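Local coordinates for conserved domain protein (Streptococcus pneumoniae, PDB 2FI0), which is of unknown function but folds as a compact, small helical DUF1858-family domain whose two chain ends pair in a short parallel sheet, at residues I8-I13 and E76-D81; P14-V19 and M42-G47; E27-L32 and R68-N73. All blocks are in the same frame, centred on the assembly; numbering follows the deposited sequence.

Contact 1: residues I8-I13 and E76-D81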
ATOM      1  N   ILE A   8      -8.828   2.747   6.514  1.00 47.57           N
ATOM      2  CA  ILE A   8      -9.222   1.775   5.503  1.00 46.42           C
ATOM      3  C   ILE A   8      -8.261   1.927   4.321  1.00 45.49           C
ATOM      4  O   ILE A   8      -8.036   3.040   3.845  1.00 44.57           O
ATOM      5  CB  ILE A   8     -10.690   2.009   5.057  1.00 45.73           C
ATOM      6  CG1 ILE A   8     -11.645   1.762   6.230  1.00 45.11           C
ATOM      7  CG2 ILE A   8     -11.058   1.137   3.866  1.00 45.62           C
ATOM      8  CD1 ILE A   8     -13.001   2.392   6.025  1.00 45.35           C
ATOM      9  N   ILE A   9      -7.693   0.811   3.875  1.00 44.25           N
ATOM     10  CA  ILE A   9      -6.757   0.789   2.761  1.00 44.49           C
ATOM     11  C   ILE A   9      -7.311  -0.093   1.653  1.00 43.58           C
ATOM     12  O   ILE A   9      -7.645  -1.245   1.869  1.00 42.16           O
ATOM     13  CB  ILE A   9      -5.353   0.324   3.201  1.00 44.03           C
ATOM     14  CG1 ILE A   9      -4.744   1.395   4.105  1.00 46.19           C
ATOM     15  CG2 ILE A   9      -4.454   0.052   1.963  1.00 44.42           C
ATOM     16  CD1 ILE A   9      -3.432   1.012   4.757  1.00 47.06           C
ATOM     17  N   ASP A  10      -7.423   0.489   0.469  1.00 43.67           N
ATOM     18  CA  ASP A  10      -7.911  -0.204  -0.703  1.00 43.88           C
ATOM     19  C   ASP A  10      -6.680  -0.641  -1.512  1.00 44.10           C
ATOM     20  O   ASP A  10      -5.880   0.191  -1.941  1.00 44.04           O
ATOM     21  CB  ASP A  10      -8.814   0.743  -1.503  1.00 43.53           C
ATOM     22  CG  ASP A  10      -9.591   0.036  -2.598  1.00 43.79           C
ATOM     23  OD1 ASP A  10      -9.113  -0.999  -3.103  1.00 41.41           O
ATOM     24  OD2 ASP A  10     -10.684   0.529  -2.961  1.00 43.97           O
ATOM     25  N   VAL A  11      -6.520  -1.950  -1.694  1.00 44.00           N
ATOM     26  CA  VAL A  11      -5.345  -2.473  -2.389  1.00 44.15           C
ATOM     27  C   VAL A  11      -5.544  -2.438  -3.906  1.00 44.09           C
ATOM     28  O   VAL A  11      -4.655  -2.830  -4.649  1.00 43.26           O
ATOM     29  CB  VAL A  11      -4.957  -3.917  -1.909  1.00 44.10           C
ATOM     30  CG1 VAL A  11      -4.552  -3.909  -0.444  1.00 44.36           C
ATOM     31  CG2 VAL A  11      -6.084  -4.927  -2.146  1.00 43.81           C
ATOM     32  N   SER A  12      -6.711  -1.972  -4.354  1.00 44.43           N
ATOM     33  CA  SER A  12      -7.034  -1.940  -5.776  1.00 45.08           C
ATOM     34  C   SER A  12      -6.887  -0.578  -6.433  1.00 45.27           C
ATOM     35  O   SER A  12      -7.136  -0.467  -7.617  1.00 46.46           O
ATOM     36  CB  SER A  12      -8.449  -2.468  -6.022  1.00 45.06           C
ATOM     37  OG  SER A  12      -9.431  -1.511  -5.670  1.00 45.99           O
ATOM     38  N   ILE A  13      -6.483   0.444  -5.685  1.00 45.57           N
ATOM     39  CA  ILE A  13      -6.291   1.791  -6.221  1.00 45.58           C
ATOM     40  C   ILE A  13      -4.782   2.109  -6.264  1.00 46.02           C
ATOM     41  O   ILE A  13      -3.995   1.427  -5.610  1.00 46.15           O
ATOM     42  CB  ILE A  13      -7.069   2.865  -5.383  1.00 45.64           C
ATOM     43  CG1 ILE A  13      -6.514   2.986  -3.958  1.00 45.77           C
ATOM     44  CG2 ILE A  13      -8.571   2.546  -5.347  1.00 45.14           C
ATOM     45  CD1 ILE A  13      -7.061   4.155  -3.201  1.00 45.51           C
ATOM     46  N   GLU A  76      -7.727  -1.577   8.142  1.00 45.17           N
ATOM     47  CA  GLU A  76      -8.677  -2.488   7.556  1.00 45.72           C
ATOM     48  C   GLU A  76      -8.498  -2.476   6.052  1.00 45.40           C
ATOM     49  O   GLU A  76      -8.502  -1.422   5.441  1.00 44.67           O
ATOM     50  CB  GLU A  76     -10.091  -2.036   7.914  1.00 47.00           C
ATOM     51  CG  GLU A  76     -11.068  -3.171   8.030  1.00 51.28           C
ATOM     52  CD  GLU A  76     -10.758  -4.073   9.228  1.00 54.90           C
ATOM     53  OE1 GLU A  76     -10.705  -3.560  10.375  1.00 57.87           O
ATOM     54  OE2 GLU A  76     -10.552  -5.279   9.001  1.00 56.92           O
ATOM     55  N   VAL A  77      -8.372  -3.661   5.451  1.00 45.22           N
ATOM     56  CA  VAL A  77      -8.039  -3.771   4.055  1.00 45.00           C
ATOM     57  C   VAL A  77      -9.260  -4.098   3.204  1.00 44.77           C
ATOM     58  O   VAL A  77     -10.043  -4.958   3.553  1.00 44.43           O
ATOM     59  CB  VAL A  77      -6.967  -4.834   3.863  1.00 45.41           C
ATOM     60  CG1 VAL A  77      -6.620  -4.981   2.391  1.00 46.06           C
ATOM     61  CG2 VAL A  77      -5.727  -4.471   4.686  1.00 46.27           C
ATOM     62  N   ILE A  78      -9.410  -3.415   2.073  1.00 44.46           N
ATOM     63  CA  ILE A  78     -10.493  -3.707   1.137  1.00 44.57           C
ATOM     64  C   ILE A  78      -9.921  -3.828  -0.263  1.00 44.52           C
ATOM     65  O   ILE A  78      -8.744  -3.579  -0.464  1.00 44.18           O
ATOM     66  CB  ILE A  78     -11.630  -2.639   1.196  1.00 44.08           C
ATOM     67  CG1 ILE A  78     -11.146  -1.258   0.734  1.00 43.61           C
ATOM     68  CG2 ILE A  78     -12.201  -2.541   2.621  1.00 43.56           C
ATOM     69  CD1 ILE A  78     -12.269  -0.239   0.630  1.00 43.66           C
ATOM     70  N   GLY A  79     -10.759  -4.219  -1.216  1.00 45.06           N
ATOM     71  CA  GLY A  79     -10.367  -4.311  -2.616  1.00 46.36           C
ATOM     72  C   GLY A  79      -9.583  -5.555  -3.011  1.00 46.82           C
ATOM     73  O   GLY A  79      -8.978  -5.587  -4.082  1.00 46.69           O
ATOM     74  N   LEU A  80      -9.573  -6.557  -2.137  1.00 48.11           N
ATOM     75  CA  LEU A  80      -8.965  -7.870  -2.409  1.00 49.70           C
ATOM     76  C   LEU A  80      -9.697  -8.631  -3.511  1.00 50.63           C
ATOM     77  O   LEU A  80     -10.879  -8.387  -3.744  1.00 50.64           O
ATOM     78  CB  LEU A  80      -9.026  -8.726  -1.132  1.00 50.18           C
ATOM     79  CG  LEU A  80      -7.888  -8.794  -0.095  1.00 51.19           C
ATOM     80  CD1 LEU A  80      -6.681  -8.008  -0.461  1.00 52.49           C
ATOM     81  CD2 LEU A  80      -8.367  -8.395   1.276  1.00 51.13           C
ATOM     82  N   ASP A  81      -9.008  -9.573  -4.168  1.00 51.91           N
ATOM     83  CA  ASP A  81      -9.663 -10.499  -5.118  1.00 52.58           C
ATOM     84  C   ASP A  81     -10.575 -11.488  -4.375  1.00 53.48           C
ATOM     85  O   ASP A  81     -10.472 -11.654  -3.148  1.00 54.36           O
ATOM     86  CB  ASP A  81      -8.637 -11.310  -5.936  1.00 53.31           C
ATOM     87  CG  ASP A  81      -7.875 -10.466  -6.953  1.00 54.95           C
ATOM     88  OD1 ASP A  81      -8.257  -9.301  -7.197  1.00 58.15           O
ATOM     89  OD2 ASP A  81      -6.877 -10.971  -7.521  1.00 58.76           O
TER

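Contact 2: residues P14-V19 and M42-G47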
ATOM      1  N   PRO A  14      -4.374   3.133  -7.040  1.00 46.26           N
ATOM      2  CA  PRO A  14      -2.946   3.467  -7.137  1.00 46.49           C
ATOM      3  C   PRO A  14      -2.265   3.717  -5.791  1.00 46.48           C
ATOM      4  O   PRO A  14      -2.840   4.348  -4.922  1.00 46.49           O
ATOM      5  CB  PRO A  14      -2.936   4.742  -8.001  1.00 46.54           C
ATOM      6  CG  PRO A  14      -4.174   4.649  -8.811  1.00 46.42           C
ATOM      7  CD  PRO A  14      -5.195   4.000  -7.905  1.00 46.17           C
ATOM      8  N   VAL A  15      -1.043   3.222  -5.632  1.00 46.87           N
ATOM      9  CA  VAL A  15      -0.345   3.318  -4.348  1.00 47.71           C
ATOM     10  C   VAL A  15      -0.194   4.776  -3.870  1.00 47.55           C
ATOM     11  O   VAL A  15      -0.278   5.056  -2.668  1.00 46.93           O
ATOM     12  CB  VAL A  15       1.033   2.613  -4.378  1.00 48.05           C
ATOM     13  CG1 VAL A  15       1.760   2.805  -3.060  1.00 50.01           C
ATOM     14  CG2 VAL A  15       0.852   1.147  -4.606  1.00 50.05           C
ATOM     15  N   ALA A  16      -0.001   5.694  -4.809  1.00 47.51           N
ATOM     16  CA  ALA A  16       0.071   7.128  -4.481  1.00 47.97           C
ATOM     17  C   ALA A  16      -1.198   7.656  -3.779  1.00 48.05           C
ATOM     18  O   ALA A  16      -1.106   8.470  -2.853  1.00 47.74           O
ATOM     19  CB  ALA A  16       0.349   7.940  -5.733  1.00 48.02           C
ATOM     20  N   GLU A  17      -2.369   7.207  -4.229  1.00 47.87           N
ATOM     21  CA  GLU A  17      -3.630   7.612  -3.607  1.00 48.06           C
ATOM     22  C   GLU A  17      -3.742   7.087  -2.171  1.00 47.41           C
ATOM     23  O   GLU A  17      -4.266   7.762  -1.280  1.00 47.07           O
ATOM     24  CB  GLU A  17      -4.822   7.101  -4.412  1.00 48.31           C
ATOM     25  CG  GLU A  17      -5.006   7.775  -5.740  1.00 49.55           C
ATOM     26  CD  GLU A  17      -6.254   7.303  -6.478  1.00 50.17           C
ATOM     27  OE1 GLU A  17      -7.236   6.894  -5.808  1.00 53.46           O
ATOM     28  OE2 GLU A  17      -6.251   7.357  -7.735  1.00 52.57           O
ATOM     29  N   VAL A  18      -3.260   5.872  -1.964  1.00 46.61           N
ATOM     30  CA  VAL A  18      -3.210   5.306  -0.633  1.00 46.66           C
ATOM     31  C   VAL A  18      -2.341   6.198   0.268  1.00 46.27           C
ATOM     32  O   VAL A  18      -2.759   6.575   1.347  1.00 45.10           O
ATOM     33  CB  VAL A  18      -2.690   3.850  -0.631  1.00 45.88           C
ATOM     34  CG1 VAL A  18      -2.550   3.350   0.777  1.00 46.04           C
ATOM     35  CG2 VAL A  18      -3.624   2.945  -1.416  1.00 46.59           C
ATOM     36  N   VAL A  19      -1.144   6.547  -0.201  1.00 46.61           N
ATOM     37  CA  VAL A  19      -0.164   7.239   0.633  1.00 46.82           C
ATOM     38  C   VAL A  19      -0.590   8.687   0.911  1.00 47.07           C
ATOM     39  O   VAL A  19      -0.376   9.188   2.009  1.00 46.44           O
ATOM     40  CB  VAL A  19       1.257   7.159   0.020  1.00 46.58           C
ATOM     41  CG1 VAL A  19       2.255   8.056   0.783  1.00 46.77           C
ATOM     42  CG2 VAL A  19       1.738   5.732   0.015  1.00 46.55           C
ATOM     43  N   MET A  42       9.442   9.310  -7.256  1.00 45.19           N
ATOM     44  CA  MET A  42       9.179   7.921  -7.671  1.00 45.75           C
ATOM     45  C   MET A  42       7.741   7.515  -7.366  1.00 46.32           C
ATOM     46  O   MET A  42       7.049   6.969  -8.221  1.00 46.38           O
ATOM     47  CB  MET A  42      10.110   6.918  -6.971  1.00 45.83           C
ATOM     48  CG  MET A  42      11.589   6.899  -7.374  1.00 45.61           C
ATOM     49  SD  MET A  42      12.024   6.772  -9.135  1.00 45.99           S
ATOM     50  CE  MET A  42      10.771   5.578  -9.610  1.00 45.15           C
ATOM     51  N   ARG A  43       7.298   7.774  -6.138  1.00 46.92           N
ATOM     52  CA  ARG A  43       5.938   7.434  -5.740  1.00 47.41           C
ATOM     53  C   ARG A  43       4.882   8.135  -6.599  1.00 47.89           C
ATOM     54  O   ARG A  43       3.823   7.566  -6.868  1.00 48.19           O
ATOM     55  CB  ARG A  43       5.705   7.772  -4.268  1.00 47.53           C
ATOM     56  CG  ARG A  43       4.320   7.389  -3.764  1.00 47.35           C
ATOM     57  CD  ARG A  43       4.186   7.583  -2.253  1.00 47.82           C
ATOM     58  NE  ARG A  43       4.188   8.990  -1.846  1.00 46.74           N
ATOM     59  CZ  ARG A  43       5.226   9.638  -1.322  1.00 47.18           C
ATOM     60  NH1 ARG A  43       6.387   9.034  -1.104  1.00 47.80           N
ATOM     61  NH2 ARG A  43       5.095  10.916  -0.993  1.00 47.98           N
ATOM     62  N   ASN A  44       5.152   9.360  -7.031  1.00 47.83           N
ATOM     63  CA  ASN A  44       4.181  10.078  -7.852  1.00 48.43           C
ATOM     64  C   ASN A  44       4.366   9.864  -9.360  1.00 48.88           C
ATOM     65  O   ASN A  44       3.704  10.524 -10.166  1.00 48.85           O
ATOM     66  CB  ASN A  44       4.159  11.555  -7.473  1.00 48.32           C
ATOM     67  CG  ASN A  44       3.638  11.782  -6.054  1.00 48.91           C
ATOM     68  OD1 ASN A  44       4.126  12.654  -5.338  1.00 51.21           O
ATOM     69  ND2 ASN A  44       2.635  11.003  -5.652  1.00 46.89           N
ATOM     70  N   THR A  45       5.257   8.936  -9.723  1.00 49.34           N
ATOM     71  CA  THR A  45       5.397   8.460 -11.103  1.00 49.96           C
ATOM     72  C   THR A  45       4.934   6.992 -11.182  1.00 50.42           C
ATOM     73  O   THR A  45       3.794   6.720 -11.583  1.00 50.23           O
ATOM     74  CB  THR A  45       6.845   8.633 -11.644  1.00 49.92           C
ATOM     75  OG1 THR A  45       7.786   8.018 -10.752  1.00 50.02           O
ATOM     76  CG2 THR A  45       7.193  10.109 -11.808  1.00 49.82           C
ATOM     77  N   VAL A  46       5.792   6.056 -10.770  1.00 51.03           N
ATOM     78  CA  VAL A  46       5.415   4.631 -10.781  1.00 51.20           C
ATOM     79  C   VAL A  46       4.197   4.340  -9.890  1.00 51.20           C
ATOM     80  O   VAL A  46       3.332   3.548 -10.274  1.00 51.20           O
ATOM     81  CB  VAL A  46       6.603   3.666 -10.420  1.00 51.59           C
ATOM     82  CG1 VAL A  46       7.239   4.009  -9.084  1.00 52.26           C
ATOM     83  CG2 VAL A  46       6.134   2.204 -10.391  1.00 51.87           C
ATOM     84  N   GLY A  47       4.132   4.990  -8.728  1.00 51.10           N
ATOM     85  CA  GLY A  47       3.043   4.793  -7.757  1.00 51.18           C
ATOM     86  C   GLY A  47       1.669   5.286  -8.198  1.00 51.14           C
ATOM     87  O   GLY A  47       0.654   4.916  -7.599  1.00 51.36           O
TER
HETATM   88  O   HOH W   1       1.968   9.914  -3.323  1.00 50.42           O

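Contact 3: residues E27-L32 and R68-N73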
ATOM      1  N   GLU A  27       5.838   4.272   5.778  1.00 47.09           N
ATOM      2  CA  GLU A  27       6.863   3.578   6.570  1.00 47.38           C
ATOM      3  C   GLU A  27       6.654   2.052   6.592  1.00 47.51           C
ATOM      4  O   GLU A  27       7.618   1.275   6.677  1.00 47.59           O
ATOM      5  CB  GLU A  27       6.839   4.116   8.001  1.00 47.43           C
ATOM      6  CG  GLU A  27       7.843   3.471   8.952  1.00 48.31           C
ATOM      7  CD  GLU A  27       7.722   3.988  10.383  1.00 49.27           C
ATOM      8  OE1 GLU A  27       6.578   4.171  10.864  1.00 52.98           O
ATOM      9  OE2 GLU A  27       8.776   4.196  11.026  1.00 51.91           O
ATOM     10  N   ILE A  28       5.392   1.635   6.524  1.00 47.31           N
ATOM     11  CA  ILE A  28       5.058   0.226   6.473  1.00 47.26           C
ATOM     12  C   ILE A  28       5.320  -0.330   5.081  1.00 46.80           C
ATOM     13  O   ILE A  28       5.948  -1.371   4.945  1.00 46.68           O
ATOM     14  CB  ILE A  28       3.586  -0.019   6.868  1.00 47.25           C
ATOM     15  CG1 ILE A  28       3.363   0.408   8.325  1.00 47.38           C
ATOM     16  CG2 ILE A  28       3.241  -1.487   6.674  1.00 47.35           C
ATOM     17  CD1 ILE A  28       1.917   0.614   8.695  1.00 47.97           C
ATOM     18  N   LEU A  29       4.839   0.372   4.060  1.00 46.66           N
ATOM     19  CA  LEU A  29       4.953  -0.084   2.674  1.00 46.75           C
ATOM     20  C   LEU A  29       6.403  -0.264   2.200  1.00 46.60           C
ATOM     21  O   LEU A  29       6.676  -1.185   1.428  1.00 45.85           O
ATOM     22  CB  LEU A  29       4.211   0.871   1.726  1.00 46.52           C
ATOM     23  CG  LEU A  29       2.692   0.990   1.943  1.00 47.41           C
ATOM     24  CD1 LEU A  29       2.077   1.892   0.856  1.00 48.59           C
ATOM     25  CD2 LEU A  29       2.001  -0.361   1.965  1.00 48.44           C
ATOM     26  N   VAL A  30       7.325   0.590   2.659  1.00 46.72           N
ATOM     27  CA  VAL A  30       8.727   0.484   2.235  1.00 47.13           C
ATOM     28  C   VAL A  30       9.402  -0.767   2.786  1.00 47.25           C
ATOM     29  O   VAL A  30      10.416  -1.222   2.248  1.00 47.01           O
ATOM     30  CB  VAL A  30       9.590   1.754   2.592  1.00 47.35           C
ATOM     31  CG1 VAL A  30       8.968   3.018   1.996  1.00 46.46           C
ATOM     32  CG2 VAL A  30       9.810   1.887   4.107  1.00 47.78           C
ATOM     33  N   GLU A  31       8.838  -1.318   3.858  1.00 47.75           N
ATOM     34  CA  GLU A  31       9.277  -2.604   4.392  1.00 48.27           C
ATOM     35  C   GLU A  31       8.570  -3.790   3.715  1.00 48.46           C
ATOM     36  O   GLU A  31       8.855  -4.931   4.050  1.00 48.73           O
ATOM     37  CB  GLU A  31       9.049  -2.653   5.909  1.00 48.56           C
ATOM     38  CG  GLU A  31       9.863  -1.628   6.699  1.00 50.03           C
ATOM     39  CD  GLU A  31      11.371  -1.844   6.576  1.00 52.28           C
ATOM     40  OE1 GLU A  31      12.134  -0.846   6.538  1.00 54.44           O
ATOM     41  OE2 GLU A  31      11.802  -3.016   6.508  1.00 54.33           O
ATOM     42  N   LEU A  32       7.668  -3.521   2.768  1.00 48.51           N
ATOM     43  CA  LEU A  32       6.894  -4.572   2.090  1.00 48.64           C
ATOM     44  C   LEU A  32       7.139  -4.616   0.569  1.00 48.80           C
ATOM     45  O   LEU A  32       6.318  -5.142  -0.191  1.00 49.11           O
ATOM     46  CB  LEU A  32       5.405  -4.380   2.359  1.00 48.49           C
ATOM     47  CG  LEU A  32       4.918  -4.591   3.799  1.00 48.55           C
ATOM     48  CD1 LEU A  32       3.522  -4.052   3.925  1.00 49.39           C
ATOM     49  CD2 LEU A  32       4.968  -6.046   4.193  1.00 47.49           C
ATOM     50  N   ARG A  68      -1.721  -9.022   6.317  1.00 40.42           N
ATOM     51  CA  ARG A  68      -1.377  -9.270   7.732  1.00 40.07           C
ATOM     52  C   ARG A  68      -0.676  -8.069   8.362  1.00 39.90           C
ATOM     53  O   ARG A  68      -0.989  -7.652   9.471  1.00 39.61           O
ATOM     54  CB  ARG A  68      -0.411 -10.443   7.852  1.00 39.27           C
ATOM     55  CG  ARG A  68      -1.016 -11.801   7.709  1.00 39.90           C
ATOM     56  CD  ARG A  68       0.076 -12.879   7.849  1.00 37.83           C
ATOM     57  NE  ARG A  68      -0.434 -13.783   8.839  1.00 42.24           N
ATOM     58  CZ  ARG A  68       0.104 -14.069  10.008  1.00 38.90           C
ATOM     59  NH1 ARG A  68       1.297 -13.653  10.390  1.00 38.37           N
ATOM     60  NH2 ARG A  68      -0.567 -14.875  10.766  1.00 42.52           N
ATOM     61  N   THR A  69       0.309  -7.554   7.645  1.00 39.76           N
ATOM     62  CA  THR A  69       1.110  -6.428   8.132  1.00 40.22           C
ATOM     63  C   THR A  69       0.247  -5.184   8.327  1.00 39.85           C
ATOM     64  O   THR A  69       0.319  -4.521   9.366  1.00 39.83           O
ATOM     65  CB  THR A  69       2.273  -6.125   7.172  1.00 39.77           C
ATOM     66  OG1 THR A  69       3.041  -7.315   6.963  1.00 39.95           O
ATOM     67  CG2 THR A  69       3.179  -5.042   7.747  1.00 40.11           C
ATOM     68  N   LEU A  70      -0.590  -4.892   7.341  1.00 39.78           N
ATOM     69  CA  LEU A  70      -1.475  -3.749   7.435  1.00 40.44           C
ATOM     70  C   LEU A  70      -2.463  -3.882   8.581  1.00 40.40           C
ATOM     71  O   LEU A  70      -2.634  -2.942   9.355  1.00 40.39           O
ATOM     72  CB  LEU A  70      -2.193  -3.503   6.101  1.00 40.62           C
ATOM     73  CG  LEU A  70      -1.323  -2.954   4.958  1.00 41.62           C
ATOM     74  CD1 LEU A  70      -2.123  -2.938   3.640  1.00 42.31           C
ATOM     75  CD2 LEU A  70      -0.788  -1.562   5.282  1.00 41.10           C
ATOM     76  N   GLU A  71      -3.102  -5.048   8.712  1.00 41.26           N
ATOM     77  CA  GLU A  71      -3.993  -5.300   9.851  1.00 41.42           C
ATOM     78  C   GLU A  71      -3.272  -5.184  11.197  1.00 40.82           C
ATOM     79  O   GLU A  71      -3.803  -4.593  12.112  1.00 40.62           O
ATOM     80  CB  GLU A  71      -4.680  -6.650   9.716  1.00 41.74           C
ATOM     81  CG  GLU A  71      -5.621  -6.717   8.524  1.00 43.58           C
ATOM     82  CD  GLU A  71      -6.408  -8.017   8.457  1.00 44.61           C
ATOM     83  OE1 GLU A  71      -5.909  -9.075   8.904  1.00 48.78           O
ATOM     84  OE2 GLU A  71      -7.538  -7.983   7.933  1.00 50.65           O
ATOM     85  N   ALA A  72      -2.059  -5.719  11.298  1.00 40.97           N
ATOM     86  CA  ALA A  72      -1.242  -5.616  12.521  1.00 41.43           C
ATOM     87  C   ALA A  72      -0.863  -4.183  12.907  1.00 41.56           C
ATOM     88  O   ALA A  72      -0.488  -3.941  14.034  1.00 41.77           O
ATOM     89  CB  ALA A  72       0.031  -6.431  12.373  1.00 41.28           C
ATOM     90  N   ASN A  73      -0.906  -3.255  11.961  1.00 42.08           N
ATOM     91  CA  ASN A  73      -0.596  -1.857  12.232  1.00 42.51           C
ATOM     92  C   ASN A  73      -1.848  -0.962  12.276  1.00 42.93           C
ATOM     93  O   ASN A  73      -1.750   0.260  12.236  1.00 43.59           O
ATOM     94  CB  ASN A  73       0.419  -1.358  11.210  1.00 42.20           C
ATOM     95  CG  ASN A  73       1.811  -1.924  11.445  1.00 42.32           C
ATOM     96  OD1 ASN A  73       2.557  -1.437  12.307  1.00 41.88           O
ATOM     97  ND2 ASN A  73       2.173  -2.961  10.678  1.00 40.49           N
TER

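Contact 1: residues I8-I13 and E76-D81
Ile8, Ile9 and Asp10 pair with Glu76, Val77 and Ile78 as two parallel strands whose axes approach to 4.6 Å at an angle of 28°. Ile9 and Ile78 are the residues that zip the ladder: Ile9 N donates to Glu76 O at 2.8 Å, Ile9 O receives Ile78 N, and Ile78 O receives Val11 N. On the face carrying Ile8, Asp10 and Ile78, the longer arm of Ile78 does the touching. Its CG1 is set between the backbone N and the carbonyl carbon (chi1 65°), and its CD1 reaches Ile8 CG2 at 3.7 Å; the carboxylate arm of Asp10 crosses the same side chain at about a right angle, Asp10 CB lying 3.8 Å from Ile78 CG1. Val77 and Ile9 share the other face; just past the strand ends, Val11 CG1 meets Val77 CG1 at 3.7 Å and its CG2 packs against Leu80 CD1. Ile9 turns to the interior and lies against Leu70 of helix 63-72 and Leu52 of helix 52-59. Beyond the strand, Asp10 OD1 closes an Asx turn. It accepts Ser12 N at 2.9 Å and Ser12 OG at 2.6 Å, both from the same face of the carboxylate. Gly79, with its positive phi, passes close by, and its O is bonded to Lys53 NZ, which also forms a salt bridge with Asp81. The chemistry thus divides the work: backbone bonds fix the register, apolar branches pack on the Ile8 face and around the strand ends, and a doubly gripped carboxylate oxygen shapes the exit of the first strand.

Contact 2: residues P14-V19 and M42-G47
Ala16 and Gly47 bring the first turn of helix 15-21, with Pro14 at its N-cap, against the junction between helices 40-43 and 46-49 within a small helical domain. A backbone amide of the first helical turn is satisfied from across the contact: Ala16 N donates to Gly47 O at 3.0 Å, a nearly straight bond at the hydrogen although the donor stands well above the carbonyl plane. The same oxygen is touched by Pro14 CB at 3.6 Å, so carbon atoms flank the polar link. Ala16 CB points into the junction and rests 3.7 Å from Arg43 O. One helical turn on, Val19 meets the side chain of Arg43. With CG anti to the backbone N (chi1 -178°), Arg43 sets out extended and then bends at chi3 (69°), which swings NE into position beside the valine. Val19 CG1, itself anti to its backbone N, lies over one face of the guanidinium, 3.4 Å from Arg43 NE, and Val19 CB sits 3.7 Å from Arg43 CD. The far end of the arginine is held by Leu37, whose O accepts from NH1, and Leu26 of helix 26-29 also touches the side chain. One water joins the two sides: it accepts from Arg43 NE at 2.8 Å and from Asn44 ND2 at 2.7 Å and gives a weak bond to Ala16 O.

Contact 3: residues E27-L32 and R68-N73
Ile28 covers one face of the Asn73 carboxamide: its CD1 methyl lies over that face, shifted from Asn73 CG toward CB, at 3.7 Å from CG and 3.5 Å from Asn73 CB, the two side chains meeting tip to tip. Asn73 ND2 donates to Thr69 O at 2.8 Å, with the acceptor 17° out of the amide plane and the donor above the plane of the carbonyl. This bond restrains the rotation of the flat group and so keeps its face presented to the isoleucine. One turn earlier in the chain the contact becomes branched aliphatic. Thr69 OG1 stands anti to the carbonyl carbon (chi1 -54°), which leaves CG2 anti to the backbone N and facing Ile28 CG2 at 3.7 Å, where the two side chains slide past each other in opposite directions. Leu32 approaches Thr69 tip to tip, placing CD2 3.6 Å from Thr69 OG1. That hydroxyl is bonded to Lys65 O, so its polar demand is met within its own helix while the leucine methyl lies against it. Leu70 CD2 comes within 4.3 Å of Ile28 CG2 and, more loosely, borders Leu29 CD2; Leu29 in turn leans on Val15 and Val19 of helix 15-21. The contact thus illustrates packing of helix 26-29 and the type I turn closing at Leu32 against the C-terminal end of helix 63-72, with the Thr69 hydroxyl and the Asn73 amide bonded to backbone carbonyls of that helix.

Contact 1 joins strands near the two ends of the chain, and the segments of contacts 2 and 3 all fall within the loop it closes; between themselves those two interleave, 14-19 and 27-32 preceding 42-47 and 68-73. The centres of contacts 1 and 2 lie about 15 Å apart. Those of contacts 1 and 3 are about 13 Å apart. Contacts 2 and 3, with centres about 16 Å apart, sit on opposite sides of the chain's centre. Strand 8-10 leads into helix 15-21, and helix 63-72 into strand 76-78. Apolar side chains connect all three: Ile9 touches Val18 and Leu70, and Leu29 touches Val15 and Val19, so the small sheet and the helices probably pack as one unit.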